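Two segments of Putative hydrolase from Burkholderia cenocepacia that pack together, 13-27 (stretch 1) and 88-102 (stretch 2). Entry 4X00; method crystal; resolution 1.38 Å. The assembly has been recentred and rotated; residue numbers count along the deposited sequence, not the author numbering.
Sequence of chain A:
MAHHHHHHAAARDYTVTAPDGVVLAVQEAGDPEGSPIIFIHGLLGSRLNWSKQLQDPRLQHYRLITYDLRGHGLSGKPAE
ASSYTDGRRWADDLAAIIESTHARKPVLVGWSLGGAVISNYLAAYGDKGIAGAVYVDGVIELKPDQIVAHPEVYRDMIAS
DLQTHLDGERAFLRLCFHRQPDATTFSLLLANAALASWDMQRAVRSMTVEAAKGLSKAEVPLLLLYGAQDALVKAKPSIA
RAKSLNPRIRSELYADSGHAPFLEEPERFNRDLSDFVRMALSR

Stretch 1 (13-27) DYTVTAPDGVVLAVQ
Stretch 2, residues 88-102: RRWADDLAAIIESTH

Stretch 1 is a β-hairpin: strands 13-17 and 23-27 pair through Tyr14–Val26 and Val16–Leu24 backbone hydrogen bonds and are joined by a type I turn, Ala18 to Gly21. Gly21 sits at phi 95°, where a CB would jam against the preceding carbonyl. Helix 88-100 crosses strand 13-17 at 122° and strand 23-27 at -55°. Nearest CA pairs run in reverse: Val16 CA to Ile97 CA 6.4 Å, Ala18 CA to Asp93 CA 5.2 Å, Asp20 CA to Arg89 CA 7.7 Å.

Strand alternation turns Tyr14, Val16, Leu24 and Val26 toward the helix. Val16 (t) brings CG1 4.0 Å from Ala96 CB. Thr17 O also lies 4.0 Å from Ala96 CB. Ile97 leaves the helix sideways, but its m,t rotamer extends CD1 to 3.7 Å from Leu24 CD1 (Leu24 m,t) and 4.0 Å from Val26 CG2 (Val26 t). Tyr14, in p, meets Thr101 at its ring edge, OH to CG2 3.2 Å; Thr101, also p, turns OG1 back to Ile97 O at 2.7 Å.

At the turn, Pro19 CG lies 3.9 Å from Asp92 CB. Asp20 (p) forms a salt bridge from OD2 to Arg89 NH1, 3.0 Å; Arg89, sideways at CB, reaches it with m,m,t and chi4 94°. Asp92 (m) instead binds Arg88 NE through OD1 at 2.7 Å.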

ATOM      1  N   ASP A  13      -5.222   1.211  19.298  1.00 21.57           N
ATOM      2  CA  ASP A  13      -5.506  -0.017  18.552  1.00 20.56           C
ATOM      3  C   ASP A  13      -6.990  -0.287  18.595  1.00 19.04           C
ATOM      4  O   ASP A  13      -7.581  -0.196  19.670  1.00 20.92           O
ATOM      5  CB  ASP A  13      -4.821  -1.234  19.180  1.00 21.97           C
ATOM      6  CG  ASP A  13      -3.358  -1.250  18.970  1.00 24.70           C
ATOM      7  OD1 ASP A  13      -2.933  -1.395  17.815  1.00 24.46           O
ATOM      8  OD2 ASP A  13      -2.628  -1.165  19.979  1.00 26.98           O
ATOM      9  N   TYR A  14      -7.590  -0.658  17.467  1.00 16.36           N
ATOM     10  CA  TYR A  14      -8.985  -1.092  17.481  1.00 16.27           C
ATOM     11  C   TYR A  14      -9.299  -1.882  16.225  1.00 15.54           C
ATOM     12  O   TYR A  14      -8.406  -2.211  15.456  1.00 16.00           O
ATOM     13  CB  TYR A  14      -9.937   0.100  17.646  1.00 17.58           C
ATOM     14  CG  TYR A  14      -9.744   1.206  16.646  1.00 17.77           C
ATOM     15  CD1 TYR A  14      -8.855   2.248  16.896  1.00 18.50           C
ATOM     16  CD2 TYR A  14     -10.471   1.231  15.470  1.00 17.94           C
ATOM     17  CE1 TYR A  14      -8.689   3.265  15.986  1.00 18.92           C
ATOM     18  CE2 TYR A  14     -10.313   2.238  14.562  1.00 18.09           C
ATOM     19  CZ  TYR A  14      -9.420   3.258  14.825  1.00 18.71           C
ATOM     20  OH  TYR A  14      -9.256   4.266  13.918  1.00 20.43           O
ATOM     21  N   THR A  15     -10.555  -2.232  16.018  1.00 16.02           N
ATOM     22  CA  THR A  15     -10.882  -3.032  14.862  1.00 16.11           C
ATOM     23  C   THR A  15     -12.050  -2.396  14.119  1.00 15.88           C
ATOM     24  O   THR A  15     -12.829  -1.606  14.701  1.00 17.95           O
ATOM     25  CB  THR A  15     -11.224  -4.479  15.244  1.00 17.17           C
ATOM     26  OG1 THR A  15     -12.343  -4.482  16.125  1.00 17.72           O
ATOM     27  CG2 THR A  15     -10.051  -5.145  15.961  1.00 18.19           C
ATOM     28  N   VAL A  16     -12.163  -2.759  12.839  1.00 14.20           N
ATOM     29  CA  VAL A  16     -13.248  -2.316  11.960  1.00 14.18           C
ATOM     30  C   VAL A  16     -13.765  -3.531  11.189  1.00 13.73           C
ATOM     31  O   VAL A  16     -12.976  -4.263  10.584  1.00 13.11           O
ATOM     32  CB  VAL A  16     -12.762  -1.226  10.976  1.00 14.38           C
ATOM     33  CG1 VAL A  16     -13.838  -0.944   9.905  1.00 15.06           C
ATOM     34  CG2 VAL A  16     -12.405   0.052  11.725  1.00 15.46           C
ATOM     35  N   THR A  17     -15.073  -3.769  11.221  1.00 13.81           N
ATOM     36  CA  THR A  17     -15.635  -4.855  10.432  1.00 14.48           C
ATOM     37  C   THR A  17     -15.943  -4.428   9.004  1.00 14.89           C
ATOM     38  O   THR A  17     -16.653  -3.456   8.789  1.00 16.04           O
ATOM     39  CB  THR A  17     -16.911  -5.384  11.083  1.00 15.63           C
ATOM     40  OG1 THR A  17     -16.625  -5.733  12.442  1.00 17.88           O
ATOM     41  CG2 THR A  17     -17.439  -6.603  10.337  1.00 15.96           C
ATOM     42  N   ALA A  18     -15.416  -5.153   8.027  1.00 14.99           N
ATOM     43  CA  ALA A  18     -15.693  -4.870   6.617  1.00 15.42           C
ATOM     44  C   ALA A  18     -17.060  -5.422   6.191  1.00 16.20           C
ATOM     45  O   ALA A  18     -17.660  -6.233   6.902  1.00 15.43           O
ATOM     46  CB  ALA A  18     -14.575  -5.462   5.741  1.00 16.86           C
ATOM     47  N   PRO A  19     -17.562  -5.010   5.018  1.00 17.58           N
ATOM     48  CA  PRO A  19     -18.934  -5.443   4.671  1.00 18.64           C
ATOM     49  C   PRO A  19     -19.119  -6.957   4.468  1.00 17.94           C
ATOM     50  O   PRO A  19     -20.253  -7.440   4.554  1.00 19.40           O
ATOM     51  CB  PRO A  19     -19.218  -4.687   3.370  1.00 19.62           C
ATOM     52  CG  PRO A  19     -18.264  -3.539   3.373  1.00 19.92           C
ATOM     53  CD  PRO A  19     -17.049  -3.963   4.115  1.00 18.94           C
ATOM     54  N   ASP A  20     -18.038  -7.691   4.213  1.00 17.83           N
ATOM     55  CA  ASP A  20     -18.149  -9.138   4.074  1.00 17.02           C
ATOM     56  C   ASP A  20     -17.854  -9.851   5.392  1.00 17.12           C
ATOM     57  O   ASP A  20     -17.767 -11.085   5.434  1.00 17.93           O
ATOM     58  CB  ASP A  20     -17.261  -9.679   2.920  1.00 16.82           C
ATOM     59  CG  ASP A  20     -15.776  -9.544   3.172  1.00 17.69           C
ATOM     60  OD1 ASP A  20     -15.396  -8.709   4.008  1.00 18.27           O
ATOM     61  OD2 ASP A  20     -14.987 -10.279   2.518  1.00 17.65           O
ATOM     62  N   GLY A  21     -17.717  -9.077   6.470  1.00 16.64           N
ATOM     63  CA  GLY A  21     -17.566  -9.643   7.801  1.00 15.67           C
ATOM     64  C   GLY A  21     -16.121  -9.793   8.250  1.00 15.51           C
ATOM     65  O   GLY A  21     -15.895 -10.172   9.398  1.00 16.89           O
ATOM     66  N   VAL A  22     -15.146  -9.525   7.375  1.00 14.41           N
ATOM     67  CA  VAL A  22     -13.737  -9.637   7.748  1.00 14.41           C
ATOM     68  C   VAL A  22     -13.399  -8.507   8.726  1.00 14.28           C
ATOM     69  O   VAL A  22     -13.777  -7.361   8.500  1.00 15.18           O
ATOM     70  CB  VAL A  22     -12.845  -9.582   6.490  1.00 15.30           C
ATOM     71  CG1 VAL A  22     -11.372  -9.409   6.830  1.00 16.12           C
ATOM     72  CG2 VAL A  22     -13.036 -10.870   5.705  1.00 16.67           C
ATOM     73  N   VAL A  23     -12.723  -8.831   9.817  1.00 12.82           N
ATOM     74  CA  VAL A  23     -12.354  -7.828  10.817  1.00 13.24           C
ATOM     75  C   VAL A  23     -10.934  -7.313  10.564  1.00 12.37           C
ATOM     76  O   VAL A  23      -9.994  -8.101  10.461  1.00 13.46           O
ATOM     77  CB  VAL A  23     -12.464  -8.414  12.256  1.00 15.21           C
ATOM     78  CG1 VAL A  23     -11.944  -7.421  13.262  1.00 16.68           C
ATOM     79  CG2 VAL A  23     -13.910  -8.739  12.575  1.00 15.97           C
ATOM     80  N   LEU A  24     -10.807  -6.008  10.415  1.00 11.06           N
ATOM     81  CA  LEU A  24      -9.535  -5.360  10.134  1.00 10.57           C
ATOM     82  C   LEU A  24      -8.939  -4.799  11.391  1.00 10.29           C
ATOM     83  O   LEU A  24      -9.637  -4.160  12.172  1.00 11.32           O
ATOM     84  CB  LEU A  24      -9.752  -4.242   9.128  1.00 11.77           C
ATOM     85  CG  LEU A  24     -10.426  -4.713   7.842  1.00 13.38           C
ATOM     86  CD1 LEU A  24     -10.982  -3.519   7.064  1.00 16.03           C
ATOM     87  CD2 LEU A  24      -9.481  -5.589   7.008  1.00 13.97           C
ATOM     88  N   ALA A  25      -7.643  -5.033  11.573  1.00 10.07           N
ATOM     89  CA  ALA A  25      -6.890  -4.464  12.690  1.00  9.49           C
ATOM     90  C   ALA A  25      -6.419  -3.069  12.293  1.00  9.22           C
ATOM     91  O   ALA A  25      -5.697  -2.926  11.312  1.00  9.59           O
ATOM     92  CB  ALA A  25      -5.707  -5.353  13.031  1.00  9.20           C
ATOM     93  N   VAL A  26      -6.849  -2.061  13.047  1.00  9.70           N
ATOM     94  CA  VAL A  26      -6.601  -0.659  12.740  1.00 10.35           C
ATOM     95  C   VAL A  26      -5.820   0.002  13.875  1.00 11.06           C
ATOM     96  O   VAL A  26      -5.987  -0.338  15.061  1.00 11.72           O
ATOM     97  CB  VAL A  26      -7.931   0.081  12.520  1.00 11.15           C
ATOM     98  CG1 VAL A  26      -7.683   1.511  12.118  1.00 12.10           C
ATOM     99  CG2 VAL A  26      -8.765  -0.650  11.463  1.00 12.35           C
ATOM    100  N   GLN A  27      -4.934   0.921  13.511  1.00 10.27           N
ATOM    101  CA  GLN A  27      -4.158   1.682  14.504  1.00  9.95           C
ATOM    102  C   GLN A  27      -4.204   3.175  14.203  1.00 10.53           C
ATOM    103  O   GLN A  27      -4.385   3.571  13.049  1.00 11.25           O
ATOM    104  CB  GLN A  27      -2.698   1.232  14.541  1.00 10.12           C
ATOM    105  CG  GLN A  27      -2.467  -0.266  14.578  1.00  9.99           C
ATOM    106  CD  GLN A  27      -2.812  -0.961  13.277  1.00  9.16           C
ATOM    107  OE1 GLN A  27      -2.567  -0.456  12.188  1.00  9.32           O
ATOM    108  NE2 GLN A  27      -3.385  -2.145  13.387  1.00 10.11           N
ATOM    109  N   ARG A  88     -12.786  -5.502  -5.465  1.00 15.46           N
ATOM    110  CA  ARG A  88     -13.766  -4.705  -4.743  1.00 16.27           C
ATOM    111  C   ARG A  88     -13.750  -4.999  -3.243  1.00 15.71           C
ATOM    112  O   ARG A  88     -14.058  -4.107  -2.441  1.00 15.95           O
ATOM    113  CB  ARG A  88     -15.183  -4.940  -5.326  1.00 18.21           C
ATOM    114  CG  ARG A  88     -16.333  -4.201  -4.628  1.00 22.39           C
ATOM    115  CD  ARG A  88     -16.141  -2.681  -4.614  1.00 25.53           C
ATOM    116  NE  ARG A  88     -17.299  -2.032  -3.996  1.00 27.29           N
ATOM    117  CZ  ARG A  88     -18.387  -1.662  -4.657  1.00 28.94           C
ATOM    118  NH1 ARG A  88     -18.471  -1.886  -5.958  1.00 29.25           N
ATOM    119  NH2 ARG A  88     -19.389  -1.067  -4.020  1.00 30.16           N
ATOM    120  N   ARG A  89     -13.418  -6.240  -2.845  1.00 14.58           N
ATOM    121  CA  ARG A  89     -13.433  -6.552  -1.413  1.00 14.37           C
ATOM    122  C   ARG A  89     -12.406  -5.710  -0.670  1.00 12.74           C
ATOM    123  O   ARG A  89     -12.657  -5.243   0.450  1.00 12.75           O
ATOM    124  CB  ARG A  89     -13.115  -8.024  -1.124  1.00 16.06           C
ATOM    125  CG  ARG A  89     -14.058  -9.018  -1.640  1.00 18.95           C
ATOM    126  CD  ARG A  89     -15.354  -8.942  -0.879  1.00 22.09           C
ATOM    127  NE  ARG A  89     -16.230  -9.871  -1.532  1.00 25.20           N
ATOM    128  CZ  ARG A  89     -16.407 -11.136  -1.164  1.00 27.23           C
ATOM    129  NH1 ARG A  89     -15.829 -11.625  -0.066  1.00 26.82           N
ATOM    130  NH2 ARG A  89     -17.215 -11.896  -1.875  1.00 30.30           N
ATOM    131  N   TRP A  90     -11.245  -5.522  -1.289  1.00 12.57           N
ATOM    132  CA  TRP A  90     -10.190  -4.747  -0.641  1.00 11.86           C
ATOM    133  C   TRP A  90     -10.562  -3.261  -0.629  1.00 11.58           C
ATOM    134  O   TRP A  90     -10.258  -2.541   0.320  1.00 11.91           O
ATOM    135  CB  TRP A  90      -8.856  -4.918  -1.362  1.00 12.06           C
ATOM    136  CG  TRP A  90      -8.389  -6.351  -1.604  1.00 11.08           C
ATOM    137  CD1 TRP A  90      -8.957  -7.274  -2.423  1.00 11.83           C
ATOM    138  CD2 TRP A  90      -7.216  -6.969  -1.065  1.00 10.95           C
ATOM    139  NE1 TRP A  90      -8.224  -8.436  -2.423  1.00 10.86           N
ATOM    140  CE2 TRP A  90      -7.146  -8.273  -1.595  1.00 10.93           C
ATOM    141  CE3 TRP A  90      -6.216  -6.545  -0.185  1.00 11.54           C
ATOM    142  CZ2 TRP A  90      -6.116  -9.161  -1.259  1.00 11.54           C
ATOM    143  CZ3 TRP A  90      -5.198  -7.415   0.136  1.00 11.18           C
ATOM    144  CH2 TRP A  90      -5.142  -8.699  -0.406  1.00 11.34           C
ATOM    145  N   ALA A  91     -11.161  -2.792  -1.716  1.00 11.87           N
ATOM    146  CA  ALA A  91     -11.669  -1.434  -1.738  1.00 12.14           C
ATOM    147  C   ALA A  91     -12.727  -1.214  -0.669  1.00 11.74           C
ATOM    148  O   ALA A  91     -12.770  -0.137  -0.049  1.00 12.30           O
ATOM    149  CB  ALA A  91     -12.230  -1.083  -3.123  1.00 13.17           C
ATOM    150  N   ASP A  92     -13.593  -2.210  -0.462  1.00 11.91           N
ATOM    151  CA  ASP A  92     -14.614  -2.091   0.585  1.00 12.34           C
ATOM    152  C   ASP A  92     -14.009  -2.091   1.985  1.00 11.47           C
ATOM    153  O   ASP A  92     -14.553  -1.439   2.881  1.00 13.09           O
ATOM    154  CB  ASP A  92     -15.652  -3.209   0.474  1.00 13.88           C
ATOM    155  CG  ASP A  92     -16.554  -3.070  -0.744  1.00 16.41           C
ATOM    156  OD1 ASP A  92     -16.582  -2.011  -1.420  1.00 17.41           O
ATOM    157  OD2 ASP A  92     -17.272  -4.044  -1.020  1.00 18.95           O
ATOM    158  N   ASP A  93     -12.895  -2.801   2.183  1.00 11.25           N
ATOM    159  CA  ASP A  93     -12.193  -2.733   3.462  1.00 11.60           C
ATOM    160  C   ASP A  93     -11.764  -1.288   3.727  1.00 11.47           C
ATOM    161  O   ASP A  93     -11.961  -0.764   4.826  1.00 11.95           O
ATOM    162  CB  ASP A  93     -10.923  -3.620   3.489  1.00 11.65           C
ATOM    163  CG  ASP A  93     -11.203  -5.117   3.384  1.00 12.46           C
ATOM    164  OD1 ASP A  93     -12.327  -5.546   3.647  1.00 12.64           O
ATOM    165  OD2 ASP A  93     -10.246  -5.855   3.068  1.00 12.08           O
ATOM    166  N   LEU A  94     -11.136  -0.663   2.727  1.00 11.20           N
ATOM    167  CA  LEU A  94     -10.695   0.715   2.850  1.00 10.93           C
ATOM    168  C   LEU A  94     -11.900   1.640   3.104  1.00 11.75           C
ATOM    169  O   LEU A  94     -11.846   2.499   3.996  1.00 13.03           O
ATOM    170  CB  LEU A  94      -9.939   1.136   1.605  1.00 12.08           C
ATOM    171  CG  LEU A  94      -9.523   2.607   1.591  1.00 12.26           C
ATOM    172  CD1 LEU A  94      -8.636   2.969   2.801  1.00 12.32           C
ATOM    173  CD2 LEU A  94      -8.814   2.873   0.285  1.00 12.80           C
ATOM    174  N   ALA A  95     -12.999   1.444   2.371  1.00 11.36           N
ATOM    175  CA  ALA A  95     -14.172   2.283   2.574  1.00 12.30           C
ATOM    176  C   ALA A  95     -14.705   2.143   4.001  1.00 12.80           C
ATOM    177  O   ALA A  95     -15.161   3.115   4.601  1.00 13.52           O
ATOM    178  CB  ALA A  95     -15.256   1.937   1.567  1.00 13.11           C
ATOM    179  N   ALA A  96     -14.650   0.926   4.545  1.00 13.13           N
ATOM    180  CA  ALA A  96     -15.148   0.696   5.887  1.00 14.83           C
ATOM    181  C   ALA A  96     -14.296   1.433   6.919  1.00 16.07           C
ATOM    182  O   ALA A  96     -14.821   1.981   7.893  1.00 17.08           O
ATOM    183  CB  ALA A  96     -15.186  -0.795   6.185  1.00 15.19           C
ATOM    184  N   ILE A  97     -12.983   1.428   6.724  1.00 15.72           N
ATOM    185  CA  ILE A  97     -12.113   2.200   7.613  1.00 16.29           C
ATOM    186  C   ILE A  97     -12.354   3.705   7.489  1.00 16.53           C
ATOM    187  O   ILE A  97     -12.450   4.380   8.506  1.00 17.21           O
ATOM    188  CB  ILE A  97     -10.685   1.825   7.349  1.00 17.10           C
ATOM    189  CG1 ILE A  97     -10.523   0.415   7.954  1.00 18.43           C
ATOM    190  CG2 ILE A  97      -9.673   2.840   7.935  1.00 18.01           C
ATOM    191  CD1 ILE A  97      -9.330  -0.271   7.570  1.00 19.49           C
ATOM    192  N   ILE A  98     -12.496   4.230   6.269  1.00 15.50           N
ATOM    193  CA  ILE A  98     -12.822   5.652   6.097  1.00 16.06           C
ATOM    194  C   ILE A  98     -14.103   5.993   6.845  1.00 18.12           C
ATOM    195  O   ILE A  98     -14.187   7.009   7.537  1.00 18.91           O
ATOM    196  CB  ILE A  98     -12.952   6.009   4.603  1.00 15.30           C
ATOM    197  CG1 ILE A  98     -11.568   5.884   3.947  1.00 15.49           C
ATOM    198  CG2 ILE A  98     -13.533   7.419   4.422  1.00 16.32           C
ATOM    199  CD1 ILE A  98     -11.565   5.969   2.437  1.00 15.92           C
ATOM    200  N   GLU A  99     -15.098   5.122   6.752  1.00 19.09           N
ATOM    201  CA  GLU A  99     -16.371   5.389   7.432  1.00 23.22           C
ATOM    202  C   GLU A  99     -16.274   5.278   8.954  1.00 23.36           C
ATOM    203  O   GLU A  99     -16.757   6.154   9.687  1.00 23.18           O
ATOM    204  CB  GLU A  99     -17.455   4.447   6.914  1.00 27.76           C
ATOM    205  CG  GLU A  99     -17.906   4.830   5.524  1.00 33.42           C
ATOM    206  CD  GLU A  99     -19.022   3.953   4.980  1.00 38.91           C
ATOM    207  OE1 GLU A  99     -19.939   3.570   5.755  1.00 41.47           O
ATOM    208  OE2 GLU A  99     -18.980   3.654   3.761  1.00 40.48           O
ATOM    209  N   SER A 100     -15.650   4.208   9.432  1.00 23.87           N
ATOM    210  CA  SER A 100     -15.658   3.919  10.860  1.00 25.88           C
ATOM    211  C   SER A 100     -14.873   4.961  11.641  1.00 26.81           C
ATOM    212  O   SER A 100     -15.244   5.336  12.756  1.00 27.99           O
ATOM    213  CB  SER A 100     -15.094   2.524  11.122  1.00 27.61           C
ATOM    214  OG  SER A 100     -15.306   2.157  12.476  1.00 30.24           O
ATOM    215  N   THR A 101     -13.784   5.426  11.048  1.00 26.50           N
ATOM    216  CA  THR A 101     -12.948   6.429  11.684  1.00 26.52           C
ATOM    217  C   THR A 101     -13.552   7.824  11.557  1.00 26.77           C
ATOM    218  O   THR A 101     -13.092   8.770  12.192  1.00 26.67           O
ATOM    219  CB  THR A 101     -11.546   6.425  11.071  1.00 26.13           C
ATOM    220  OG1 THR A 101     -11.649   6.731   9.676  1.00 26.01           O
ATOM    221  CG2 THR A 101     -10.894   5.056  11.242  1.00 26.32           C
ATOM    222  N   HIS A 102     -14.613   7.941  10.760  1.00 27.18           N
ATOM    223  CA  HIS A 102     -15.212   9.231  10.411  1.00 27.77           C
ATOM    224  C   HIS A 102     -14.149  10.194   9.891  1.00 26.65           C
ATOM    225  O   HIS A 102     -14.247  11.408  10.090  1.00 26.54           O
ATOM    226  CB  HIS A 102     -15.973   9.842  11.600  1.00 31.21           C
ATOM    227  CG  HIS A 102     -17.078   8.966  12.098  1.00 35.12           C
ATOM    228  ND1 HIS A 102     -18.353   9.004  11.575  1.00 36.92           N
ATOM    229  CD2 HIS A 102     -17.084   7.984  13.032  1.00 36.37           C
ATOM    230  CE1 HIS A 102     -19.105   8.105  12.186  1.00 37.70           C
ATOM    231  NE2 HIS A 102     -18.357   7.470  13.070  1.00 37.12           N
TER